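Local coordinates for putative isomerase (PDB 2PPG), which is of unknown function but belongs to the enolase superfamily, in which a capping domain is joined to a beta/alpha-barrel domain, at residues E11-L17 with L387-H391; D5-I10 with T92-P97; R153-A158 with G366-V370; H318-G322 with Q346-F350; A306-V310 with L337-D341. One frame throughout, in Å; residues are numbered along the deposited sequence.

Contact 1. Residues E11-L17 with L387-H391; sequences ESFTLTL and LLKKH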
# COMPACT_ATOMS: atom_id res chain seq x y z
N GLU A 11 5.81 12.91 -49.01
CA GLU A 11 4.86 12.07 -49.73
C GLU A 11 4.62 10.73 -49.02
O GLU A 11 5.55 10.16 -48.44
CB GLU A 11 5.36 11.82 -51.15
CG GLU A 11 5.50 13.07 -51.99
CD GLU A 11 6.43 12.87 -53.18
OE1 GLU A 11 7.65 12.64 -52.98
OE2 GLU A 11 5.95 12.96 -54.33
N SER A 12 3.37 10.24 -49.10
CA SER A 12 2.93 8.98 -48.48
C SER A 12 2.49 7.96 -49.52
O SER A 12 1.89 8.32 -50.54
CB SER A 12 1.74 9.23 -47.56
OG SER A 12 2.03 10.24 -46.60
N PHE A 13 2.76 6.68 -49.24
CA PHE A 13 2.53 5.60 -50.21
C PHE A 13 2.12 4.31 -49.54
O PHE A 13 2.45 4.07 -48.37
CB PHE A 13 3.81 5.24 -50.98
CG PHE A 13 4.56 6.42 -51.52
CD1 PHE A 13 4.36 6.85 -52.83
CD2 PHE A 13 5.52 7.06 -50.74
CE1 PHE A 13 5.08 7.92 -53.34
CE2 PHE A 13 6.22 8.12 -51.25
CZ PHE A 13 6.01 8.56 -52.55
N THR A 14 1.44 3.46 -50.30
CA THR A 14 1.24 2.10 -49.85
C THR A 14 2.07 1.19 -50.72
O THR A 14 2.30 1.48 -51.88
CB THR A 14 -0.22 1.66 -49.95
OG1 THR A 14 -0.75 2.11 -51.20
CG2 THR A 14 -1.03 2.25 -48.80
N LEU A 15 2.54 0.10 -50.13
CA LEU A 15 3.15 -0.96 -50.89
C LEU A 15 2.37 -2.20 -50.55
O LEU A 15 2.27 -2.56 -49.38
CB LEU A 15 4.61 -1.12 -50.48
CG LEU A 15 5.43 -2.21 -51.16
CD1 LEU A 15 5.38 -2.04 -52.66
CD2 LEU A 15 6.88 -2.15 -50.68
N THR A 16 1.81 -2.84 -51.58
CA THR A 16 0.96 -4.01 -51.41
C THR A 16 1.53 -5.25 -52.09
O THR A 16 1.53 -5.33 -53.31
CB THR A 16 -0.45 -3.76 -51.99
OG1 THR A 16 -1.03 -2.60 -51.37
CG2 THR A 16 -1.36 -4.96 -51.77
N LEU A 17 2.01 -6.22 -51.33
CA LEU A 17 2.50 -7.46 -51.94
C LEU A 17 1.58 -8.62 -51.67
O LEU A 17 1.16 -8.82 -50.53
CB LEU A 17 3.91 -7.81 -51.46
CG LEU A 17 5.08 -7.03 -52.05
CD1 LEU A 17 4.76 -6.45 -53.44
CD2 LEU A 17 5.50 -5.93 -51.09
N LEU A 387 6.60 0.04 -57.49
CA LEU A 387 5.36 -0.59 -57.02
C LEU A 387 4.59 0.30 -56.03
O LEU A 387 3.44 0.03 -55.67
CB LEU A 387 5.65 -1.95 -56.39
CG LEU A 387 6.37 -3.04 -57.21
CD1 LEU A 387 6.91 -4.16 -56.32
CD2 LEU A 387 5.48 -3.64 -58.31
N LEU A 388 5.23 1.38 -55.60
CA LEU A 388 4.64 2.29 -54.63
C LEU A 388 3.42 3.00 -55.20
O LEU A 388 3.48 3.57 -56.28
CB LEU A 388 5.68 3.32 -54.18
CG LEU A 388 6.36 3.14 -52.82
CD1 LEU A 388 6.19 1.74 -52.20
CD2 LEU A 388 7.81 3.54 -52.90
N LYS A 389 2.31 2.96 -54.47
CA LYS A 389 1.12 3.68 -54.89
C LYS A 389 0.95 4.90 -54.00
O LYS A 389 0.70 4.77 -52.80
CB LYS A 389 -0.13 2.79 -54.86
CG LYS A 389 -0.03 1.46 -55.61
CD LYS A 389 -0.28 1.59 -57.12
CE LYS A 389 -0.30 0.21 -57.82
NZ LYS A 389 1.06 -0.27 -58.23
N LYS A 390 1.10 6.07 -54.59
CA LYS A 390 0.96 7.31 -53.87
C LYS A 390 -0.48 7.56 -53.42
O LYS A 390 -1.43 7.20 -54.11
CB LYS A 390 1.45 8.47 -54.74
CG LYS A 390 1.02 9.85 -54.26
CD LYS A 390 2.05 10.93 -54.58
CE LYS A 390 1.61 12.28 -54.01
NZ LYS A 390 2.45 13.39 -54.54
N HIS A 391 -0.62 8.15 -52.24
CA HIS A 391 -1.88 8.69 -51.80
C HIS A 391 -2.10 10.07 -52.44
O HIS A 391 -2.96 10.23 -53.30
CB HIS A 391 -1.87 8.82 -50.29
CG HIS A 391 -3.16 9.28 -49.71
ND1 HIS A 391 -3.28 10.45 -48.99
CD2 HIS A 391 -4.40 8.73 -49.74
CE1 HIS A 391 -4.53 10.60 -48.59
NE2 HIS A 391 -5.23 9.57 -49.03
O HOH W 1 1.56 -1.23 -53.90
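Lys-389 O is approached by two backbone groups of segment 11-17: Thr-14 N donates a hydrogen bond to it at 2.9 Å, and the alpha carbon of Phe-13 directs a C-H at Lys-389 O with CA 3.3 Å away. The return bond, Lys-389 N to Thr-14 O, measures 3.0 Å and is almost straight (176° at the hydrogen), which identifies Thr-14 and Lys-389 as an antiparallel hydrogen-bonded pair and Phe-13 and Lys-390 as the adjoining non-hydrogen-bonded one. His-391 N extends the ladder to Ser-12 O. At the opposite end the direct bonding stops, and a water takes over: it accepts from Thr-16 N and donates to Leu-387 O, 2.9 Å from that oxygen. On the side bearing Phe-13, chi1 of -47° turns the ring back beside its own backbone N, and CD1 comes obliquely within 3.6 Å of Lys-390 CA. Leu-388 crosses Phe-13 at about a right angle, its CG 3.8 Å from Phe-13 CB, while its CD1 branch reaches on to Leu-15 CB at 3.7 Å. The Lys-390 chain runs past the ring to a long salt bridge, NZ to Glu-11 OE2 3.5 Å. The imidazole of His-391 and the hydroxyl of Ser-12 both bind the carboxylate of Asp-85 on helix 77-92. Chemically, then, the C-terminal strand 389-390 is added to the edge of the capping domain's antiparallel sheet by near-linear backbone bonds and the packing of Leu-388 on Phe-13 and Leu-15, with the long lysine-glutamate pair likely to contribute less.

Contact 2. Residues D5-I10 with T92-P97; sequences DRVKKI and TIGRDP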
# COMPACT_ATOMS: atom_id res chain seq x y z
N ASP A 5 18.92 24.18 -43.58
CA ASP A 5 18.47 23.14 -44.56
C ASP A 5 17.27 22.33 -44.07
O ASP A 5 17.38 21.48 -43.19
CB ASP A 5 19.60 22.19 -44.91
CG ASP A 5 19.10 20.94 -45.59
OD1 ASP A 5 19.16 19.87 -44.94
OD2 ASP A 5 18.61 21.02 -46.75
N ARG A 6 16.13 22.57 -44.70
CA ARG A 6 14.85 22.21 -44.13
C ARG A 6 14.06 21.20 -44.95
O ARG A 6 14.30 21.02 -46.15
CB ARG A 6 14.01 23.48 -43.98
CG ARG A 6 14.73 24.64 -43.31
CD ARG A 6 15.01 24.32 -41.84
NE ARG A 6 15.02 25.51 -41.00
CZ ARG A 6 16.06 25.92 -40.27
NH1 ARG A 6 15.94 27.02 -39.54
NH2 ARG A 6 17.20 25.22 -40.26
N VAL A 7 13.11 20.55 -44.29
CA VAL A 7 12.19 19.64 -44.95
C VAL A 7 11.32 20.40 -45.94
O VAL A 7 10.69 21.38 -45.58
CB VAL A 7 11.32 18.93 -43.93
CG1 VAL A 7 10.20 18.20 -44.63
CG2 VAL A 7 12.17 17.98 -43.10
N LYS A 8 11.30 19.92 -47.18
CA LYS A 8 10.60 20.59 -48.27
C LYS A 8 9.38 19.82 -48.75
O LYS A 8 8.36 20.40 -49.07
CB LYS A 8 11.57 20.80 -49.44
CG LYS A 8 10.95 21.37 -50.71
CD LYS A 8 12.01 21.38 -51.79
CE LYS A 8 11.43 21.27 -53.19
NZ LYS A 8 12.51 20.93 -54.16
N LYS A 9 9.49 18.50 -48.82
CA LYS A 9 8.45 17.71 -49.45
C LYS A 9 8.20 16.46 -48.65
O LYS A 9 9.14 15.82 -48.16
CB LYS A 9 8.86 17.34 -50.88
CG LYS A 9 7.69 17.22 -51.86
CD LYS A 9 7.97 16.22 -53.00
CE LYS A 9 9.25 16.54 -53.76
NZ LYS A 9 9.48 15.58 -54.89
N ILE A 10 6.93 16.10 -48.52
CA ILE A 10 6.53 14.90 -47.80
C ILE A 10 5.49 14.13 -48.59
O ILE A 10 4.41 14.65 -48.82
CB ILE A 10 5.98 15.25 -46.40
CG1 ILE A 10 7.11 15.83 -45.53
CG2 ILE A 10 5.37 14.03 -45.73
CD1 ILE A 10 6.77 15.98 -44.07
N THR A 92 5.42 19.91 -40.69
CA THR A 92 6.76 19.33 -40.74
C THR A 92 7.65 20.04 -41.78
O THR A 92 8.84 20.26 -41.55
CB THR A 92 6.69 17.81 -40.97
OG1 THR A 92 5.66 17.25 -40.14
CG2 THR A 92 8.04 17.14 -40.65
N ILE A 93 7.06 20.41 -42.92
CA ILE A 93 7.76 21.26 -43.89
C ILE A 93 8.33 22.49 -43.17
O ILE A 93 7.67 23.06 -42.30
CB ILE A 93 6.81 21.71 -45.02
CG1 ILE A 93 6.36 20.50 -45.86
CG2 ILE A 93 7.48 22.75 -45.91
CD1 ILE A 93 5.16 20.80 -46.77
N GLY A 94 9.56 22.86 -43.50
CA GLY A 94 10.22 24.01 -42.88
C GLY A 94 11.07 23.69 -41.66
O GLY A 94 11.90 24.51 -41.25
N ARG A 95 10.87 22.52 -41.05
CA ARG A 95 11.65 22.13 -39.87
C ARG A 95 12.95 21.46 -40.27
O ARG A 95 13.12 21.03 -41.41
CB ARG A 95 10.86 21.20 -38.95
CG ARG A 95 9.43 21.63 -38.62
CD ARG A 95 9.37 22.76 -37.62
NE ARG A 95 10.21 22.52 -36.45
CZ ARG A 95 9.76 22.14 -35.26
NH1 ARG A 95 8.46 21.91 -35.06
NH2 ARG A 95 10.61 21.96 -34.27
N ASP A 96 13.85 21.37 -39.30
CA ASP A 96 15.17 20.77 -39.45
C ASP A 96 15.11 19.30 -38.98
O ASP A 96 14.61 19.02 -37.89
CB ASP A 96 16.15 21.62 -38.60
CG ASP A 96 17.54 21.01 -38.45
OD1 ASP A 96 17.93 20.09 -39.18
OD2 ASP A 96 18.27 21.49 -37.56
N PRO A 97 15.59 18.36 -39.81
CA PRO A 97 15.58 16.96 -39.39
C PRO A 97 16.32 16.71 -38.09
O PRO A 97 16.00 15.75 -37.38
CB PRO A 97 16.30 16.25 -40.54
CG PRO A 97 16.07 17.12 -41.71
CD PRO A 97 16.15 18.52 -41.16
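Val-7 turns CG1 anti to its backbone N (chi1 169°), a torsion that puts CG2 beside that N and 3.6 Å from Arg-95 O, while bends at chi2 and chi3 fold the chain of Arg-6 over the peptide that follows Gly-94. Arg-6 CD comes within 3.2 Å of Gly-94 O, which lies near the plane of the guanidinium, at its edge. Two backbone bonds fix the pairing: Val-7 N gives its hydrogen to Arg-95 O at 2.9 Å, nearly straight at 172°, and Gly-94 N gives its own to Val-7 O at 2.8 Å. Both partners in segment 92-97 belong to a type II beta turn from Thr-92 to Arg-95, closed by Arg-95 N to Thr-92 O at 3.1 Å. Gly-94 has phi of 92°, a backbone angle that glycine adopts readily. Further along, the CD1 tip of Ile-10 meets Thr-92 CB at 3.6 Å, the two side chains crossing at about a right angle. Arg-6 NH2 stays 4.7 Å from Asp-96 OD2, so those charges do not touch; Asp-96 instead forms a salt bridge with Lys-146 of the second subunit, and Arg-95 one with Asp-106 of helix 100-109. The loop carrying this turn joins helices 77-92 and 100-109 and lies against the start of strand 7-17, where Lys-8 and Lys-9 form a classic beta bulge opposite Glu-60. Helix 119-140 supplies Leu-132 against Val-7 and Leu-135 against Pro-97, with Ile-59 of strand 52-61 touching Val-7 and Ile-10.

Contact 3. Residues R153-A158 with G366-V370; sequences RDRIAA and GEYVV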
# COMPACT_ATOMS: atom_id res chain seq x y z
N ARG A 153 26.96 -2.26 -30.46
CA ARG A 153 26.64 -3.59 -30.94
C ARG A 153 26.51 -3.51 -32.47
O ARG A 153 25.82 -2.63 -32.99
CB ARG A 153 25.26 -3.89 -30.36
CG ARG A 153 24.91 -5.30 -30.03
CD ARG A 153 23.47 -5.34 -29.50
NE ARG A 153 23.40 -5.03 -28.07
CZ ARG A 153 22.99 -3.87 -27.56
NH1 ARG A 153 22.59 -2.89 -28.35
NH2 ARG A 153 22.98 -3.70 -26.24
N ASP A 154 27.15 -4.41 -33.22
CA ASP A 154 26.85 -4.46 -34.67
C ASP A 154 26.17 -5.75 -35.15
O ASP A 154 25.72 -5.84 -36.29
CB ASP A 154 28.03 -4.04 -35.55
CG ASP A 154 29.14 -5.05 -35.58
OD1 ASP A 154 30.09 -4.81 -36.36
OD2 ASP A 154 29.07 -6.07 -34.85
N ARG A 155 26.11 -6.74 -34.26
CA ARG A 155 25.23 -7.87 -34.46
C ARG A 155 24.17 -7.85 -33.35
O ARG A 155 24.43 -7.39 -32.24
CB ARG A 155 25.97 -9.21 -34.41
CG ARG A 155 27.20 -9.37 -35.30
CD ARG A 155 26.85 -9.57 -36.75
NE ARG A 155 27.23 -8.41 -37.54
CZ ARG A 155 28.18 -8.42 -38.46
NH1 ARG A 155 28.47 -7.31 -39.12
NH2 ARG A 155 28.83 -9.54 -38.73
N ILE A 156 23.00 -8.37 -33.65
CA ILE A 156 21.96 -8.53 -32.65
C ILE A 156 21.41 -9.93 -32.79
O ILE A 156 21.07 -10.36 -33.90
CB ILE A 156 20.82 -7.50 -32.83
CG1 ILE A 156 21.36 -6.08 -32.62
CG2 ILE A 156 19.67 -7.80 -31.86
CD1 ILE A 156 20.49 -4.96 -33.12
N ALA A 157 21.33 -10.65 -31.68
CA ALA A 157 20.75 -11.99 -31.70
C ALA A 157 19.31 -11.92 -32.22
O ALA A 157 18.57 -10.97 -31.91
CB ALA A 157 20.81 -12.63 -30.31
N ALA A 158 18.93 -12.89 -33.05
CA ALA A 158 17.59 -12.92 -33.62
C ALA A 158 16.90 -14.18 -33.15
O ALA A 158 17.56 -15.17 -32.86
CB ALA A 158 17.67 -12.90 -35.12
N GLY A 366 21.48 -16.82 -36.91
CA GLY A 366 20.92 -16.38 -35.64
C GLY A 366 21.32 -14.98 -35.23
O GLY A 366 21.42 -14.69 -34.04
N GLU A 367 21.55 -14.11 -36.22
CA GLU A 367 21.98 -12.75 -35.95
C GLU A 367 21.54 -11.75 -37.03
O GLU A 367 21.78 -11.95 -38.22
CB GLU A 367 23.49 -12.69 -35.88
CG GLU A 367 24.10 -12.97 -34.55
CD GLU A 367 25.59 -12.71 -34.56
OE1 GLU A 367 26.20 -12.73 -35.66
OE2 GLU A 367 26.15 -12.48 -33.47
N TYR A 368 20.92 -10.66 -36.59
CA TYR A 368 20.72 -9.51 -37.44
C TYR A 368 22.05 -8.78 -37.65
O TYR A 368 22.76 -8.44 -36.70
CB TYR A 368 19.74 -8.55 -36.79
CG TYR A 368 18.28 -8.85 -37.02
CD1 TYR A 368 17.66 -8.50 -38.22
CD2 TYR A 368 17.50 -9.43 -36.03
CE1 TYR A 368 16.32 -8.74 -38.44
CE2 TYR A 368 16.15 -9.68 -36.23
CZ TYR A 368 15.56 -9.32 -37.44
OH TYR A 368 14.22 -9.56 -37.65
N VAL A 369 22.41 -8.54 -38.90
CA VAL A 369 23.55 -7.69 -39.15
C VAL A 369 23.01 -6.26 -39.23
O VAL A 369 22.11 -5.97 -40.02
CB VAL A 369 24.27 -8.09 -40.45
CG1 VAL A 369 25.35 -7.07 -40.81
CG2 VAL A 369 24.85 -9.53 -40.33
N VAL A 370 23.52 -5.39 -38.36
CA VAL A 370 23.08 -4.00 -38.33
C VAL A 370 23.63 -3.26 -39.53
O VAL A 370 24.84 -3.25 -39.74
CB VAL A 370 23.57 -3.29 -37.05
CG1 VAL A 370 23.20 -1.78 -37.08
CG2 VAL A 370 23.01 -3.96 -35.80
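Arg-155 lies alongside Val-369, both side chains pointing the same way, and one face of its guanidinium rests on Val-369 CG2, which sits 3.8 Å above the plane and toward the rim. Bends at chi2 and chi3 bring the group back to the residue before it, where Arg-155 NE donates to Asp-154 O at 3.2 Å. The acceptor is close to the guanidinium plane, yet NE stands 54° out of the carbonyl plane. Val-370 N, 3.1 Å from Asp-154 O, reaches the same oxygen from the opposite face. Glu-367 lays its carboxylate across the aliphatic part of Arg-155 with the two flat groups 88° apart; Arg-155 NE to Glu-367 OE1 is 4.8 Å, too far for their charged atoms to be in contact. Between the backbones, Tyr-368 N donates to Ile-156 O at 2.7 Å and Ile-156 N to Tyr-368 O at 3.1 Å, so this is the antiparallel hydrogen-bonded pair, flanked by the non-hydrogen-bonded pairs Arg-155 with Val-369 and Ala-157 with Glu-367. The face bearing Ile-156 and Tyr-368 is largely apolar: Ala-158 CB touches Tyr-368 CD2 at 3.6 Å, and Ile-156 CD1 touches Val-370 CG2. The Tyr-368 hydroxyl bonds to the carbonyl of Glu-344. Strand 367-369 therefore adds an antiparallel neighbour to barrel strand 155-161, itself parallel to strands 185-189 and 343-345. The chemistry implies that backbone bonds and burial of the largely apolar face hold the pair, whereas any attraction between Arg-155 and Glu-367 is probably longer-range.

Contact 4. Residues H318-G322 with Q346-F350; sequences HATIG and QHSIF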
# COMPACT_ATOMS: atom_id res chain seq x y z
N HIS A 318 9.89 -6.22 -31.17
CA HIS A 318 8.92 -6.90 -32.02
C HIS A 318 9.30 -6.66 -33.49
O HIS A 318 9.85 -5.60 -33.85
CB HIS A 318 7.55 -6.30 -31.73
CG HIS A 318 6.41 -6.99 -32.41
ND1 HIS A 318 5.76 -6.47 -33.50
CD2 HIS A 318 5.78 -8.16 -32.11
CE1 HIS A 318 4.79 -7.28 -33.86
NE2 HIS A 318 4.78 -8.32 -33.04
N ALA A 319 9.03 -7.66 -34.32
CA ALA A 319 9.20 -7.53 -35.76
C ALA A 319 7.93 -8.04 -36.46
O ALA A 319 7.31 -9.00 -36.01
CB ALA A 319 10.43 -8.30 -36.23
N THR A 320 7.54 -7.39 -37.55
CA THR A 320 6.28 -7.74 -38.19
C THR A 320 6.29 -7.64 -39.73
O THR A 320 7.35 -7.60 -40.35
CB THR A 320 5.15 -6.89 -37.60
OG1 THR A 320 3.89 -7.37 -38.07
CG2 THR A 320 5.33 -5.39 -37.97
N ILE A 321 5.10 -7.66 -40.32
CA ILE A 321 4.91 -7.45 -41.75
C ILE A 321 5.32 -6.04 -42.10
O ILE A 321 4.91 -5.09 -41.44
CB ILE A 321 3.42 -7.61 -42.12
CG1 ILE A 321 3.00 -9.09 -42.02
CG2 ILE A 321 3.10 -6.98 -43.50
CD1 ILE A 321 1.55 -9.28 -41.68
N GLY A 322 6.14 -5.90 -43.14
CA GLY A 322 6.55 -4.58 -43.61
C GLY A 322 7.66 -4.73 -44.61
O GLY A 322 8.23 -5.81 -44.75
N GLN A 346 11.04 -12.45 -38.27
CA GLN A 346 10.05 -13.06 -39.13
C GLN A 346 10.71 -13.51 -40.43
O GLN A 346 10.72 -12.78 -41.41
CB GLN A 346 8.95 -12.04 -39.47
CG GLN A 346 8.26 -11.40 -38.26
CD GLN A 346 6.99 -12.14 -37.86
OE1 GLN A 346 6.51 -13.00 -38.59
NE2 GLN A 346 6.46 -11.81 -36.69
N HIS A 347 11.27 -14.71 -40.41
CA HIS A 347 11.89 -15.31 -41.59
C HIS A 347 10.98 -15.29 -42.82
O HIS A 347 11.40 -14.91 -43.91
CB HIS A 347 12.31 -16.74 -41.26
CG HIS A 347 11.19 -17.57 -40.71
ND1 HIS A 347 10.50 -18.47 -41.48
CD2 HIS A 347 10.61 -17.59 -39.49
CE1 HIS A 347 9.55 -19.03 -40.75
NE2 HIS A 347 9.60 -18.51 -39.54
N SER A 348 9.73 -15.69 -42.63
CA SER A 348 8.76 -15.80 -43.71
C SER A 348 8.44 -14.46 -44.41
O SER A 348 7.88 -14.45 -45.50
CB SER A 348 7.48 -16.45 -43.17
OG SER A 348 7.22 -16.03 -41.84
N ILE A 349 8.80 -13.36 -43.76
CA ILE A 349 8.62 -12.01 -44.32
C ILE A 349 9.95 -11.47 -44.86
O ILE A 349 10.02 -10.97 -45.98
CB ILE A 349 8.06 -11.02 -43.28
CG1 ILE A 349 6.67 -11.44 -42.81
CG2 ILE A 349 8.01 -9.59 -43.84
CD1 ILE A 349 6.29 -10.88 -41.43
N PHE A 350 10.99 -11.59 -44.05
CA PHE A 350 12.29 -11.02 -44.36
C PHE A 350 12.85 -11.55 -45.67
O PHE A 350 13.31 -10.77 -46.50
CB PHE A 350 13.27 -11.29 -43.21
CG PHE A 350 14.56 -10.50 -43.29
CD1 PHE A 350 14.62 -9.21 -42.77
CD2 PHE A 350 15.70 -11.04 -43.88
CE1 PHE A 350 15.80 -8.47 -42.84
CE2 PHE A 350 16.87 -10.31 -43.96
CZ PHE A 350 16.92 -9.01 -43.44
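The loop after barrel strand 314-315 meets the short helix 347-350 that follows barrel strand 343-345, at the C-terminal ends of these strands, the side of a beta/alpha barrel on which enolase-superfamily active sites lie. Gln-346 NE2 donates to Ala-319 O at 3.0 Å, but the bond is bent, 144° at the hydrogen, and the donor is tilted 33° from the carbonyl plane. Chi2 of -93° bends the glutamine chain so that its CG also lies against this oxygen, 3.4 Å from Ala-319 O. Gln-346 is itself the N-cap residue of helix 347-350, and its O accepts from both Ile-349 N and Phe-350 N. One turn on, Ile-349 extends CD1 to the backbone between Thr-320 and Ile-321, with CD1 3.6 Å from Ile-321 N. The same methyl meets Ile-321 CG1 at 3.8 Å, the two isoleucines crossing at about a right angle. Nearby, Ala-319 N donates to the carboxylate of Glu-344, and His-318 ND1 is hydrogen-bonded to Glu-292. A single tilted amide bond beside aliphatic packing implies that the buried carbonyl of Ala-319 is satisfied by a side chain, and that aliphatic contact and one neutral hydrogen bond, with no ion pair, join the loop to the helix.

Contact 5. Residues A306-V310 with L337-D341; sequences AYAHV and LANVD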
# COMPACT_ATOMS: atom_id res chain seq x y z
N ALA A 306 14.92 3.60 -22.94
CA ALA A 306 15.53 4.31 -21.80
C ALA A 306 14.80 4.02 -20.49
O ALA A 306 15.43 3.90 -19.44
CB ALA A 306 15.57 5.79 -22.05
N TYR A 307 13.48 3.89 -20.57
CA TYR A 307 12.70 3.54 -19.40
C TYR A 307 12.97 2.10 -18.93
O TYR A 307 13.06 1.84 -17.74
CB TYR A 307 11.21 3.73 -19.68
CG TYR A 307 10.37 4.03 -18.46
CD1 TYR A 307 10.31 5.33 -17.93
CD2 TYR A 307 9.62 3.03 -17.84
CE1 TYR A 307 9.54 5.61 -16.82
CE2 TYR A 307 8.84 3.30 -16.73
CZ TYR A 307 8.81 4.59 -16.21
OH TYR A 307 8.04 4.85 -15.10
N ALA A 308 13.12 1.16 -19.86
CA ALA A 308 13.43 -0.21 -19.48
C ALA A 308 14.80 -0.31 -18.81
O ALA A 308 14.99 -1.09 -17.89
CB ALA A 308 13.38 -1.12 -20.69
N HIS A 309 15.75 0.50 -19.29
CA HIS A 309 17.09 0.60 -18.74
C HIS A 309 17.03 1.06 -17.28
O HIS A 309 17.47 0.36 -16.37
CB HIS A 309 17.88 1.62 -19.56
CG HIS A 309 19.28 1.83 -19.09
ND1 HIS A 309 20.33 1.06 -19.52
CD2 HIS A 309 19.80 2.74 -18.23
CE1 HIS A 309 21.45 1.48 -18.94
NE2 HIS A 309 21.15 2.50 -18.16
N VAL A 310 16.49 2.26 -17.09
CA VAL A 310 16.20 2.79 -15.77
C VAL A 310 15.51 1.76 -14.87
O VAL A 310 15.89 1.61 -13.71
CB VAL A 310 15.31 4.06 -15.88
CG1 VAL A 310 14.63 4.34 -14.57
CG2 VAL A 310 16.13 5.25 -16.30
N LEU A 337 20.83 0.81 -27.73
CA LEU A 337 20.20 0.54 -26.45
C LEU A 337 21.00 -0.46 -25.61
O LEU A 337 21.40 -1.52 -26.09
CB LEU A 337 18.80 0.02 -26.67
CG LEU A 337 17.73 1.04 -27.07
CD1 LEU A 337 16.49 0.28 -27.43
CD2 LEU A 337 17.44 2.05 -25.97
N ALA A 338 21.20 -0.14 -24.34
CA ALA A 338 21.91 -1.04 -23.44
C ALA A 338 21.19 -2.38 -23.24
O ALA A 338 21.81 -3.44 -23.26
CB ALA A 338 22.13 -0.37 -22.12
N ASN A 339 19.87 -2.32 -23.08
CA ASN A 339 19.10 -3.47 -22.62
C ASN A 339 18.59 -4.47 -23.68
O ASN A 339 17.81 -5.37 -23.34
CB ASN A 339 17.92 -3.00 -21.75
CG ASN A 339 18.34 -2.68 -20.33
OD1 ASN A 339 19.46 -2.23 -20.09
ND2 ASN A 339 17.43 -2.91 -19.38
N VAL A 340 19.02 -4.32 -24.93
CA VAL A 340 18.57 -5.22 -26.01
C VAL A 340 19.23 -6.60 -26.03
O VAL A 340 20.38 -6.76 -26.39
CB VAL A 340 18.64 -4.56 -27.41
CG1 VAL A 340 18.24 -5.56 -28.49
CG2 VAL A 340 17.71 -3.35 -27.45
N ASP A 341 18.46 -7.61 -25.65
CA ASP A 341 18.98 -8.96 -25.49
C ASP A 341 18.94 -9.73 -26.81
O ASP A 341 19.74 -10.64 -27.04
CB ASP A 341 18.11 -9.71 -24.46
CG ASP A 341 18.77 -10.98 -23.97
OD1 ASP A 341 18.23 -12.08 -24.23
OD2 ASP A 341 19.83 -10.87 -23.32
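His-309 and Asn-339 join neighbouring outer parts of the beta/alpha barrel: the last turn of helix 293-310 and the loop leading from helix 325-336 into strand 343-345. The polar component is slight. His-309 ND1 donates to Asn-339 OD1 over 3.5 Å with 137° at the hydrogen, a weak bond, and the ring and amide planes stand 52° apart. Asn-339 ND2 is 3.4 Å from Ala-308 O, but the angle is too poor for a hydrogen bond; its sound partner is the carbonyl of Ile-313, just ahead of strand 314-315. Van der Waals contact supplies the remainder. Asn-339 brings the amide up to the helix backbone, with ND2 3.6 Å from His-309 CA, and a methyl of Leu-337, CD2, lies 4.2 Å from Ala-306 N. On the flanks, Leu-337 O accepts from the guanidinium of Arg-153, and Arg-303 of the second subunit packs on His-309, placing the helix end at the subunit interface. With CG anti to the backbone N (chi1 180°), the imidazole of His-309 extends to the loop edge-on: Ala-338 CB lies near the ring plane, 3.5 Å from ND1.

Overall arrangement
From the N terminus, residues 5-10 open contact 2 and residues 11-17, next on the same strand, open contact 1. Contact 2 closes at 92-97, while contact 1 closes only at 387-391, near the C terminus, so the two cross; both concern the capping domain and its antiparallel sheet. Contact 3 opens after contact 2 has closed and is nested inside contact 1, its loop from 153-158 to 366-370 spanning the barrel. Within it lie contacts 4 and 5, which cross each other: contact 5 joins helix 293-310 to the loop before strand 343-345, and contact 4 the loop after strand 314-315 to helix 347-350. Contact 3 touches both, whereas contacts 1 and 5 lie on opposite sides of the chain's centre.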